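Local coordinates for gram-negative insecticidal protein (Chromobacterium piscinae, PDB 6FBM) that acts as an insecticidal toxin of the MACPF and beta-tripod families, and probably attacks target-cell membranes by forming pores as its perforin-like relatives do, at residues R97-F101 with M304-S310; E174-R180 with A270-S276; D315-M320 with T510-M516; W456-G460 with N488-P492. Residues are numbered along the deposited sequence.

The contacts are spread along the elongated chain, interactions 2 and 1 in the MACPF part, then 3, then 4. Interactions 1 and 2 touch: Phe101 CZ packs 3.9 Å from Phe275 CE2, with centres about 23 Å apart, and interaction 2 is nested in the loop of chain that interaction 1 closes. Interaction 3 comes next in sequence, its centre about 29 Å from that of interaction 1, with nearest atoms about 10 Å apart. Along the chain, interaction 4 is nested in the loop it closes, centres about 34 Å apart. Interactions 2 and 4 lie on opposite sides of the chain's centre, about 70 Å apart between centres. None of the four involves a bound ligand.

Interaction 1 (R97-F101 with M304-S310); sequences RYKLF and MKQSQQS
This is a loop-to-loop contact in which a glutamine side chain hydrogen-bonds to the backbone of another loop; it sits where the chain leaves helix 300-304 of the MACPF part and heads for strand 318-321. Residues 97-101 are irregular, with extended backbone angles at Tyr98, Lys99 and Leu100 before Phe101 turns over at phi/psi 60/41. Across from them, 305-307 coil with helical angles, and Gln308 N bonds back to Met304 O at 3.1 Å. The closest CA pair is Lys99 with Gln308, 6.2 Å apart.

Gln308, with chi1 and chi2 both m, offers its amide to both backbone groups of Lys99, much as a neighbouring strand would: Lys99 N donates to Gln308 OE1 at 2.7 Å, and Gln308 NE2 donates to Lys99 O at 2.9 Å. The same NE2 donates to Ser307 OG at 2.7 Å, and Ser307 OG in turn donates to Met304 O at 2.7 Å.

Beside these polar bonds, Met304 (m, m, m) makes the apolar half. Its CB lies 3.7 Å from Tyr98 CE1, its CE lies 3.7 Å from Leu100 CD2, and its sulfur makes an oblique Met-aromatic contact with the Tyr98 ring, SD to centroid 5.4 Å.

Helix 81-88 flanks the contact: Glu82 takes the Lys99 ammonium in a salt bridge and Arg85 binds the carbonyls of Ser307 and Gln309, while Phe300 of helix 300-304 meets the Tyr98 ring edge-to-face.

Interaction 2 (E174-R180 with A270-S276); sequences EAAVGGR and ATLMDFS
Met273 fills the middle of this contact. Its side chain, p at all three chi angles, folds under the turning backbone of 176-180, with SD 3.9 Å from Ala176 CB, CG 3.4 Å from Gly178 C, and CE 3.4 Å from Arg180 CB. Elsewhere Ala175 CB meets Leu272 CD1 at 3.4 Å. Strands 174-177 and 271-274 are antiparallel by bonding, though their short axes cross at 103°. Val177 and Leu272 form a non-hydrogen-bonded pair, and Gly178 and Thr271 a hydrogen-bonded one (Gly178 N to Thr271 O 2.9 Å, Thr271 N to Gly178 O 3.0 Å). Met273 (phi/psi -148/3) and Asp274 make a classic beta bulge opposite Ala176, whose O accepts from Met273 N at 2.9 Å and whose N donates to Asp274 O at 3.0 Å. The chain corners at Gly178 (160/-128), consistent with the bent central sheet of MACPF proteins. Arg180, salt-bridged to Asp182, donates from NH1 to Met273 O at 2.8 Å. At the outer edge Ser276 OG donates to Glu174 OE1, very short at 2.5 Å.

Interaction 3 (D315-M320 with T510-M516); sequences DKVLLM and TSAIASM
Thr510 opens 510-516 in a turn, its O accepting from Ile513 N at 3.2 Å; its hydroxyl is bonded to Gly476 O. Ser511 O lies 3.3 Å from Lys316 CE, the aliphatic part of the lysine (chi1 and chi2 both m) lying along this backbone and bringing CD to 3.1 Å from Ile513 O. Ala512 has its CA 4.4 Å from that of Lys316, and its O accepts Leu318 N at 2.9 Å and, weakly, Val317 N at 3.1 Å.

From Ile513 the chain is extended and pairs in parallel with strand 318-320, Ile513 facing Leu318 and Ala514 facing Leu319; the short axes approach to 4.6 Å and diverge by 40°. Strand 513-515 is the last strand of a mixed four-stranded sheet, ordered 352-354, 373-376, 318-321, 513-515, so that the beginning and the end of the C-terminal part meet side by side. Ile513 CG1 packs 4.1 Å from Leu318 CB and its CG2 3.8 Å from Met320 CE, with Phe374 and Val508 touching the same isoleucine.

Ala514 carries the ladder with both backbone groups, N donating to Leu318 O at 3.1 Å and O accepting from Met320 N at 2.7 Å. Ser515 is the N-cap of helix 516-524, its side chain capping a backbone N further on, while its N donates to Glu518 OE1. Met516, the first helical residue, rests SD 4.2 Å from Leu319 CD1.

Interaction 4 (W456-G460 with N488-P492); sequences WWDKG and NYNNP
Tyr489 has the largest share of this surface contact, reaching with chi1 m from an irregular loop into the turn at the end of strand 450-457. Its OH donates to Asp458 OD1 at 2.6 Å, a carboxylate oxygen that also receives Val467 N. Lys459, chi1 p, lays its alkyl chain across one face of the phenol: CE stands 4.0 Å from the ring centroid, 14° off the normal, a CH-pi contact, while Lys459 CB comes within 3.6 Å of Tyr489 CZ. A water joins the ends of the pair, donating to Tyr489 O at 2.6 Å and accepting a weak bond from Lys459 NZ at 3.1 Å.

Trp457, at chi1 41°, comes second. Its CB lies 3.9 Å from Tyr489 CD1, the two ring planes stand obliquely at 86°, and the far end of the indole reaches the loop, with CZ3 3.7 Å from Tyr489 O and CH2 3.8 Å from Asn491 ND2.

Asn488 OD1 accepts from Asn490 N at 2.9 Å, an Asx turn. The contact spans a three-stranded antiparallel sheet: strand 468-473 lies between strands 450-457 and 484-486, and Ser468 on it touches both Trp457 and Tyr489, while helix 495-500 holds Asn488 and Asn490 through Asp497.

Interaction 1 (R97-F101 with M304-S310)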
# COMPACT_ATOMS: atom_id res chain seq x y z
N ARG A 97 -15.97 20.69 -44.23
CA ARG A 97 -14.91 21.60 -43.85
C ARG A 97 -15.41 22.29 -42.59
O ARG A 97 -15.46 23.51 -42.52
CB ARG A 97 -14.62 22.60 -44.99
CG ARG A 97 -14.18 21.96 -46.33
CD ARG A 97 -14.68 22.76 -47.57
NE ARG A 97 -14.75 22.03 -48.87
CZ ARG A 97 -15.74 21.23 -49.31
NH1 ARG A 97 -16.81 20.94 -48.56
NH2 ARG A 97 -15.65 20.67 -50.52
N TYR A 98 -15.79 21.48 -41.60
CA TYR A 98 -16.36 22.01 -40.35
C TYR A 98 -15.28 22.46 -39.40
O TYR A 98 -14.19 21.88 -39.35
CB TYR A 98 -17.28 20.99 -39.67
CG TYR A 98 -18.59 20.74 -40.38
CD1 TYR A 98 -19.69 21.57 -40.19
CD2 TYR A 98 -18.73 19.69 -41.29
CE1 TYR A 98 -20.88 21.37 -40.88
CE2 TYR A 98 -19.92 19.48 -41.98
CZ TYR A 98 -20.99 20.32 -41.75
OH TYR A 98 -22.16 20.12 -42.42
N LYS A 99 -15.58 23.50 -38.64
CA LYS A 99 -14.78 23.91 -37.48
C LYS A 99 -15.24 23.10 -36.27
O LYS A 99 -16.29 23.37 -35.67
CB LYS A 99 -14.92 25.41 -37.22
CG LYS A 99 -14.49 26.28 -38.39
CD LYS A 99 -14.82 27.75 -38.20
CE LYS A 99 -14.86 28.43 -39.55
NZ LYS A 99 -15.22 29.87 -39.44
N LEU A 100 -14.42 22.12 -35.91
CA LEU A 100 -14.71 21.17 -34.85
C LEU A 100 -14.04 21.60 -33.58
O LEU A 100 -13.24 22.54 -33.58
CB LEU A 100 -14.21 19.79 -35.23
CG LEU A 100 -14.71 19.20 -36.55
CD1 LEU A 100 -14.04 17.86 -36.79
CD2 LEU A 100 -16.22 19.04 -36.52
N PHE A 101 -14.39 20.93 -32.50
CA PHE A 101 -13.72 21.06 -31.21
C PHE A 101 -13.75 22.48 -30.64
O PHE A 101 -12.77 22.95 -30.06
CB PHE A 101 -12.28 20.53 -31.30
CG PHE A 101 -12.16 19.24 -32.05
CD1 PHE A 101 -12.95 18.14 -31.70
CD2 PHE A 101 -11.28 19.11 -33.11
CE1 PHE A 101 -12.86 16.95 -32.41
CE2 PHE A 101 -11.18 17.91 -33.82
CZ PHE A 101 -11.98 16.84 -33.47
N MET A 304 -24.79 21.32 -36.64
CA MET A 304 -23.53 22.08 -36.49
C MET A 304 -23.65 23.59 -36.58
O MET A 304 -22.67 24.28 -36.30
CB MET A 304 -22.52 21.60 -37.56
CG MET A 304 -22.13 20.13 -37.48
SD MET A 304 -21.30 19.76 -35.93
CE MET A 304 -19.66 20.46 -36.22
N LYS A 305 -24.82 24.11 -36.95
CA LYS A 305 -25.02 25.54 -37.22
C LYS A 305 -24.50 26.42 -36.09
O LYS A 305 -23.62 27.24 -36.32
CB LYS A 305 -26.51 25.84 -37.47
CG LYS A 305 -26.79 27.18 -38.12
CD LYS A 305 -28.15 27.78 -37.73
CE LYS A 305 -28.20 29.27 -38.08
NZ LYS A 305 -29.55 29.81 -38.38
N GLN A 306 -25.01 26.22 -34.87
CA GLN A 306 -24.56 26.99 -33.70
C GLN A 306 -23.03 26.97 -33.54
O GLN A 306 -22.42 28.01 -33.26
CB GLN A 306 -25.25 26.47 -32.42
CG GLN A 306 -24.99 27.31 -31.16
CD GLN A 306 -25.48 26.70 -29.85
OE1 GLN A 306 -26.44 25.92 -29.81
NE2 GLN A 306 -24.83 27.08 -28.74
N SER A 307 -22.41 25.81 -33.73
CA SER A 307 -20.97 25.67 -33.53
C SER A 307 -20.15 26.40 -34.58
O SER A 307 -19.03 26.82 -34.30
CB SER A 307 -20.55 24.20 -33.47
OG SER A 307 -20.58 23.59 -34.75
N GLN A 308 -20.69 26.57 -35.78
CA GLN A 308 -19.96 27.22 -36.87
C GLN A 308 -20.00 28.75 -36.87
O GLN A 308 -19.39 29.35 -37.74
CB GLN A 308 -20.44 26.71 -38.22
CG GLN A 308 -20.30 25.21 -38.41
CD GLN A 308 -18.94 24.70 -37.97
OE1 GLN A 308 -17.96 24.78 -38.71
NE2 GLN A 308 -18.87 24.17 -36.75
N GLN A 309 -20.70 29.39 -35.93
CA GLN A 309 -20.67 30.85 -35.83
C GLN A 309 -19.23 31.29 -35.61
O GLN A 309 -18.48 30.63 -34.89
CB GLN A 309 -21.52 31.38 -34.66
CG GLN A 309 -23.03 31.33 -34.88
CD GLN A 309 -23.81 31.88 -33.68
OE1 GLN A 309 -24.05 33.10 -33.56
NE2 GLN A 309 -24.20 30.98 -32.78
N SER A 310 -18.86 32.41 -36.24
CA SER A 310 -17.56 33.02 -36.03
C SER A 310 -17.41 33.52 -34.60
O SER A 310 -18.39 33.86 -33.92
CB SER A 310 -17.34 34.17 -37.00
OG SER A 310 -16.96 33.66 -38.27

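Interaction 2 (E174-R180 with A270-S276)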
# COMPACT_ATOMS: atom_id res chain seq x y z
N GLU A 174 -11.37 4.87 -34.28
CA GLU A 174 -9.95 4.63 -34.13
C GLU A 174 -9.40 5.72 -33.20
O GLU A 174 -9.76 6.88 -33.31
CB GLU A 174 -9.28 4.70 -35.49
CG GLU A 174 -7.89 4.13 -35.55
CD GLU A 174 -7.34 4.24 -36.97
OE1 GLU A 174 -7.05 5.37 -37.39
OE2 GLU A 174 -7.22 3.21 -37.68
N ALA A 175 -8.53 5.34 -32.27
CA ALA A 175 -7.94 6.33 -31.37
C ALA A 175 -6.53 5.96 -30.95
O ALA A 175 -6.20 4.78 -30.77
CB ALA A 175 -8.81 6.48 -30.14
N ALA A 176 -5.73 7.00 -30.76
CA ALA A 176 -4.44 6.87 -30.15
C ALA A 176 -4.62 6.87 -28.65
O ALA A 176 -5.36 7.68 -28.11
CB ALA A 176 -3.56 8.03 -30.58
N VAL A 177 -3.93 5.96 -27.99
CA VAL A 177 -3.96 5.86 -26.55
C VAL A 177 -2.59 6.15 -25.96
O VAL A 177 -1.57 5.65 -26.42
CB VAL A 177 -4.45 4.46 -26.13
CG1 VAL A 177 -4.47 4.36 -24.63
CG2 VAL A 177 -5.84 4.18 -26.68
N GLY A 178 -2.57 6.98 -24.93
CA GLY A 178 -1.38 7.34 -24.19
C GLY A 178 -1.59 8.63 -23.43
O GLY A 178 -2.58 8.78 -22.71
N GLY A 179 -0.68 9.59 -23.60
CA GLY A 179 -0.92 10.94 -23.07
C GLY A 179 -0.49 11.99 -24.02
O GLY A 179 0.43 11.80 -24.81
N ARG A 180 -1.17 13.12 -23.96
CA ARG A 180 -0.91 14.25 -24.86
C ARG A 180 -0.69 15.49 -24.03
O ARG A 180 -1.43 15.70 -23.05
CB ARG A 180 -2.14 14.50 -25.72
CG ARG A 180 -1.93 15.47 -26.85
CD ARG A 180 -3.16 15.56 -27.75
NE ARG A 180 -4.08 16.57 -27.26
CZ ARG A 180 -5.36 16.41 -26.91
NH1 ARG A 180 -5.98 15.24 -26.94
NH2 ARG A 180 -6.04 17.47 -26.52
N ALA A 270 -2.89 5.91 -19.27
CA ALA A 270 -3.17 6.10 -20.68
C ALA A 270 -4.66 6.24 -20.94
O ALA A 270 -5.45 5.55 -20.32
CB ALA A 270 -2.61 4.95 -21.50
N THR A 271 -5.00 7.17 -21.83
CA THR A 271 -6.37 7.34 -22.33
C THR A 271 -6.32 7.66 -23.80
O THR A 271 -5.27 7.87 -24.37
CB THR A 271 -7.14 8.48 -21.64
OG1 THR A 271 -6.54 9.73 -21.98
CG2 THR A 271 -7.12 8.32 -20.12
N LEU A 272 -7.49 7.65 -24.43
CA LEU A 272 -7.67 8.20 -25.74
C LEU A 272 -7.13 9.60 -25.63
O LEU A 272 -7.47 10.31 -24.71
CB LEU A 272 -9.15 8.19 -26.13
CG LEU A 272 -9.58 8.93 -27.39
CD1 LEU A 272 -10.82 8.27 -27.99
CD2 LEU A 272 -9.93 10.36 -27.12
N MET A 273 -6.26 9.98 -26.54
CA MET A 273 -5.69 11.30 -26.55
C MET A 273 -5.34 11.86 -27.93
O MET A 273 -4.79 12.96 -28.00
CB MET A 273 -4.44 11.35 -25.66
CG MET A 273 -3.45 10.22 -25.82
SD MET A 273 -2.54 10.06 -27.37
CE MET A 273 -1.56 11.52 -27.28
N ASP A 274 -5.63 11.15 -29.01
CA ASP A 274 -5.36 11.68 -30.32
C ASP A 274 -6.19 10.98 -31.37
O ASP A 274 -6.62 9.83 -31.19
CB ASP A 274 -3.87 11.56 -30.66
CG ASP A 274 -3.35 12.68 -31.58
OD1 ASP A 274 -4.11 13.62 -31.91
OD2 ASP A 274 -2.15 12.60 -31.96
N PHE A 275 -6.42 11.69 -32.46
CA PHE A 275 -7.22 11.23 -33.57
C PHE A 275 -6.36 11.19 -34.80
O PHE A 275 -5.43 12.01 -34.95
CB PHE A 275 -8.33 12.22 -33.83
CG PHE A 275 -9.42 12.24 -32.81
CD1 PHE A 275 -9.70 11.15 -32.00
CD2 PHE A 275 -10.25 13.34 -32.74
CE1 PHE A 275 -10.75 11.18 -31.12
CE2 PHE A 275 -11.30 13.38 -31.86
CZ PHE A 275 -11.55 12.30 -31.05
N SER A 276 -6.69 10.24 -35.68
CA SER A 276 -6.11 10.12 -36.99
C SER A 276 -7.21 10.45 -37.99
O SER A 276 -8.34 10.73 -37.60
CB SER A 276 -5.68 8.67 -37.21
OG SER A 276 -6.82 7.85 -37.51

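Interaction 3 (D315-M320 with T510-M516)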
# COMPACT_ATOMS: atom_id res chain seq x y z
N ASP A 315 -11.97 44.39 -33.76
CA ASP A 315 -11.15 44.99 -34.81
C ASP A 315 -10.71 46.42 -34.47
O ASP A 315 -9.65 46.87 -34.94
CB ASP A 315 -11.93 44.98 -36.13
CG ASP A 315 -12.20 43.59 -36.64
OD1 ASP A 315 -11.25 42.82 -36.83
OD2 ASP A 315 -13.38 43.29 -36.89
N LYS A 316 -11.50 47.12 -33.66
CA LYS A 316 -11.24 48.49 -33.31
C LYS A 316 -10.24 48.50 -32.15
O LYS A 316 -10.62 48.44 -30.98
CB LYS A 316 -12.54 49.21 -32.90
CG LYS A 316 -13.69 49.15 -33.92
CD LYS A 316 -13.64 50.31 -34.86
CE LYS A 316 -14.53 50.16 -36.10
NZ LYS A 316 -15.90 50.72 -35.87
N VAL A 317 -8.95 48.57 -32.49
CA VAL A 317 -7.88 48.43 -31.47
C VAL A 317 -7.10 49.67 -31.15
O VAL A 317 -6.26 49.65 -30.24
CB VAL A 317 -6.90 47.31 -31.86
CG1 VAL A 317 -7.62 45.97 -31.82
CG2 VAL A 317 -6.24 47.56 -33.23
N LEU A 318 -7.37 50.75 -31.88
CA LEU A 318 -6.77 52.04 -31.58
C LEU A 318 -7.84 52.94 -31.03
O LEU A 318 -8.86 53.17 -31.65
CB LEU A 318 -6.15 52.63 -32.83
CG LEU A 318 -4.91 51.91 -33.36
CD1 LEU A 318 -4.43 52.52 -34.68
CD2 LEU A 318 -3.78 51.93 -32.34
N LEU A 319 -7.58 53.43 -29.83
CA LEU A 319 -8.44 54.39 -29.18
C LEU A 319 -7.97 55.76 -29.63
O LEU A 319 -6.85 56.17 -29.32
CB LEU A 319 -8.29 54.21 -27.68
CG LEU A 319 -9.17 55.00 -26.71
CD1 LEU A 319 -10.64 54.79 -26.97
CD2 LEU A 319 -8.77 54.63 -25.30
N MET A 320 -8.85 56.46 -30.35
CA MET A 320 -8.55 57.81 -30.87
C MET A 320 -9.10 58.93 -29.98
O MET A 320 -10.22 58.88 -29.45
CB MET A 320 -9.14 57.96 -32.26
CG MET A 320 -8.66 59.18 -32.99
SD MET A 320 -9.16 59.16 -34.72
CE MET A 320 -10.96 59.28 -34.59
N THR A 510 -10.31 53.33 -40.99
CA THR A 510 -11.47 53.61 -40.15
C THR A 510 -11.86 52.37 -39.32
O THR A 510 -12.27 52.50 -38.16
CB THR A 510 -12.67 54.10 -41.00
OG1 THR A 510 -12.30 55.29 -41.69
CG2 THR A 510 -13.91 54.40 -40.12
N SER A 511 -11.71 51.18 -39.92
CA SER A 511 -12.06 49.94 -39.22
C SER A 511 -11.20 49.63 -37.99
O SER A 511 -11.64 48.87 -37.13
CB SER A 511 -12.07 48.74 -40.19
OG SER A 511 -10.85 48.62 -40.90
N ALA A 512 -10.01 50.23 -37.89
CA ALA A 512 -9.07 49.99 -36.77
C ALA A 512 -9.21 51.00 -35.63
O ALA A 512 -8.57 50.86 -34.57
CB ALA A 512 -7.64 49.98 -37.28
N ILE A 513 -10.09 51.98 -35.83
CA ILE A 513 -10.12 53.19 -35.01
C ILE A 513 -11.47 53.41 -34.35
O ILE A 513 -12.52 53.15 -34.94
CB ILE A 513 -9.73 54.36 -35.93
CG1 ILE A 513 -8.25 54.61 -35.76
CG2 ILE A 513 -10.54 55.64 -35.69
CD1 ILE A 513 -7.68 55.40 -36.93
N ALA A 514 -11.44 53.93 -33.13
CA ALA A 514 -12.67 54.33 -32.47
C ALA A 514 -12.39 55.38 -31.43
O ALA A 514 -11.32 55.36 -30.81
CB ALA A 514 -13.36 53.14 -31.83
N SER A 515 -13.35 56.29 -31.27
CA SER A 515 -13.31 57.30 -30.22
C SER A 515 -13.63 56.65 -28.87
O SER A 515 -14.11 55.52 -28.85
CB SER A 515 -14.31 58.42 -30.49
OG SER A 515 -15.64 57.90 -30.51
N MET A 516 -13.40 57.38 -27.79
CA MET A 516 -13.73 56.92 -26.45
C MET A 516 -15.13 56.31 -26.39
O MET A 516 -15.29 55.17 -25.96
CB MET A 516 -13.61 58.05 -25.42
CG MET A 516 -13.68 57.56 -23.96
SD MET A 516 -12.37 56.38 -23.43
CE MET A 516 -13.09 55.52 -22.01

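Interaction 4 (W456-G460 with N488-P492)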
# COMPACT_ATOMS: atom_id res chain seq x y z
N TRP A 456 1.67 73.42 -48.16
CA TRP A 456 2.83 74.32 -48.28
C TRP A 456 3.91 73.69 -49.18
O TRP A 456 3.91 72.49 -49.41
CB TRP A 456 3.41 74.54 -46.89
CG TRP A 456 4.60 75.44 -46.76
CD1 TRP A 456 4.58 76.77 -46.59
CD2 TRP A 456 5.98 75.05 -46.73
NE1 TRP A 456 5.85 77.26 -46.45
CE2 TRP A 456 6.73 76.22 -46.53
CE3 TRP A 456 6.64 73.83 -46.84
CZ2 TRP A 456 8.12 76.22 -46.45
CZ3 TRP A 456 8.04 73.83 -46.74
CH2 TRP A 456 8.75 75.01 -46.55
N TRP A 457 4.75 74.55 -49.75
CA TRP A 457 5.99 74.16 -50.41
C TRP A 457 7.03 75.24 -50.15
O TRP A 457 6.68 76.34 -49.70
CB TRP A 457 5.86 73.93 -51.94
CG TRP A 457 4.99 74.91 -52.70
CD1 TRP A 457 4.78 76.23 -52.42
CD2 TRP A 457 4.23 74.63 -53.89
NE1 TRP A 457 3.92 76.78 -53.34
CE2 TRP A 457 3.57 75.83 -54.25
CE3 TRP A 457 4.05 73.48 -54.69
CZ2 TRP A 457 2.73 75.91 -55.38
CZ3 TRP A 457 3.22 73.56 -55.78
CH2 TRP A 457 2.56 74.77 -56.12
N ASP A 458 8.29 74.93 -50.42
CA ASP A 458 9.38 75.82 -50.04
C ASP A 458 9.74 76.85 -51.09
O ASP A 458 10.68 77.61 -50.88
CB ASP A 458 10.63 74.98 -49.68
CG ASP A 458 11.38 74.47 -50.90
OD1 ASP A 458 10.75 73.82 -51.75
OD2 ASP A 458 12.59 74.69 -51.00
N LYS A 459 9.04 76.89 -52.23
CA LYS A 459 9.48 77.74 -53.33
C LYS A 459 9.53 79.22 -52.92
O LYS A 459 8.64 79.71 -52.21
CB LYS A 459 8.73 77.46 -54.62
CG LYS A 459 7.30 77.91 -54.68
CD LYS A 459 6.41 76.86 -55.39
CE LYS A 459 6.78 76.51 -56.81
NZ LYS A 459 5.56 76.00 -57.56
N GLY A 460 10.62 79.87 -53.32
CA GLY A 460 11.01 81.17 -52.79
C GLY A 460 12.21 81.10 -51.86
O GLY A 460 12.98 82.06 -51.78
N ASN A 488 9.46 67.56 -54.56
CA ASN A 488 9.29 68.30 -55.81
C ASN A 488 7.99 69.11 -55.75
O ASN A 488 7.20 68.96 -54.81
CB ASN A 488 9.25 67.33 -57.00
CG ASN A 488 8.08 66.36 -56.93
OD1 ASN A 488 6.91 66.77 -56.79
ND2 ASN A 488 8.38 65.06 -57.00
N TYR A 489 7.77 69.93 -56.78
CA TYR A 489 6.63 70.84 -56.83
C TYR A 489 5.51 70.33 -57.74
O TYR A 489 4.71 71.14 -58.20
CB TYR A 489 7.06 72.23 -57.29
CG TYR A 489 8.13 72.89 -56.45
CD1 TYR A 489 7.99 73.00 -55.09
CD2 TYR A 489 9.28 73.44 -57.03
CE1 TYR A 489 8.98 73.61 -54.30
CE2 TYR A 489 10.27 74.04 -56.26
CZ TYR A 489 10.10 74.13 -54.89
OH TYR A 489 11.06 74.74 -54.11
N ASN A 490 5.43 69.02 -57.95
CA ASN A 490 4.37 68.47 -58.78
C ASN A 490 3.00 68.77 -58.15
O ASN A 490 2.84 68.61 -56.94
CB ASN A 490 4.52 66.94 -58.96
CG ASN A 490 5.84 66.54 -59.57
OD1 ASN A 490 6.61 67.36 -60.04
ND2 ASN A 490 6.13 65.25 -59.53
N ASN A 491 2.04 69.20 -58.98
CA ASN A 491 0.73 69.71 -58.53
C ASN A 491 -0.37 69.31 -59.52
O ASN A 491 -0.57 70.01 -60.51
CB ASN A 491 0.81 71.25 -58.40
CG ASN A 491 -0.47 71.89 -57.85
OD1 ASN A 491 -1.44 71.22 -57.51
ND2 ASN A 491 -0.46 73.21 -57.76
N PRO A 492 -1.10 68.21 -59.30
CA PRO A 492 -0.98 67.32 -58.14
C PRO A 492 0.17 66.33 -58.29
O PRO A 492 0.69 66.16 -59.40
CB PRO A 492 -2.31 66.56 -58.16
CG PRO A 492 -2.67 66.49 -59.61
CD PRO A 492 -1.98 67.64 -60.33
O HOH W 1 4.54 73.55 -59.17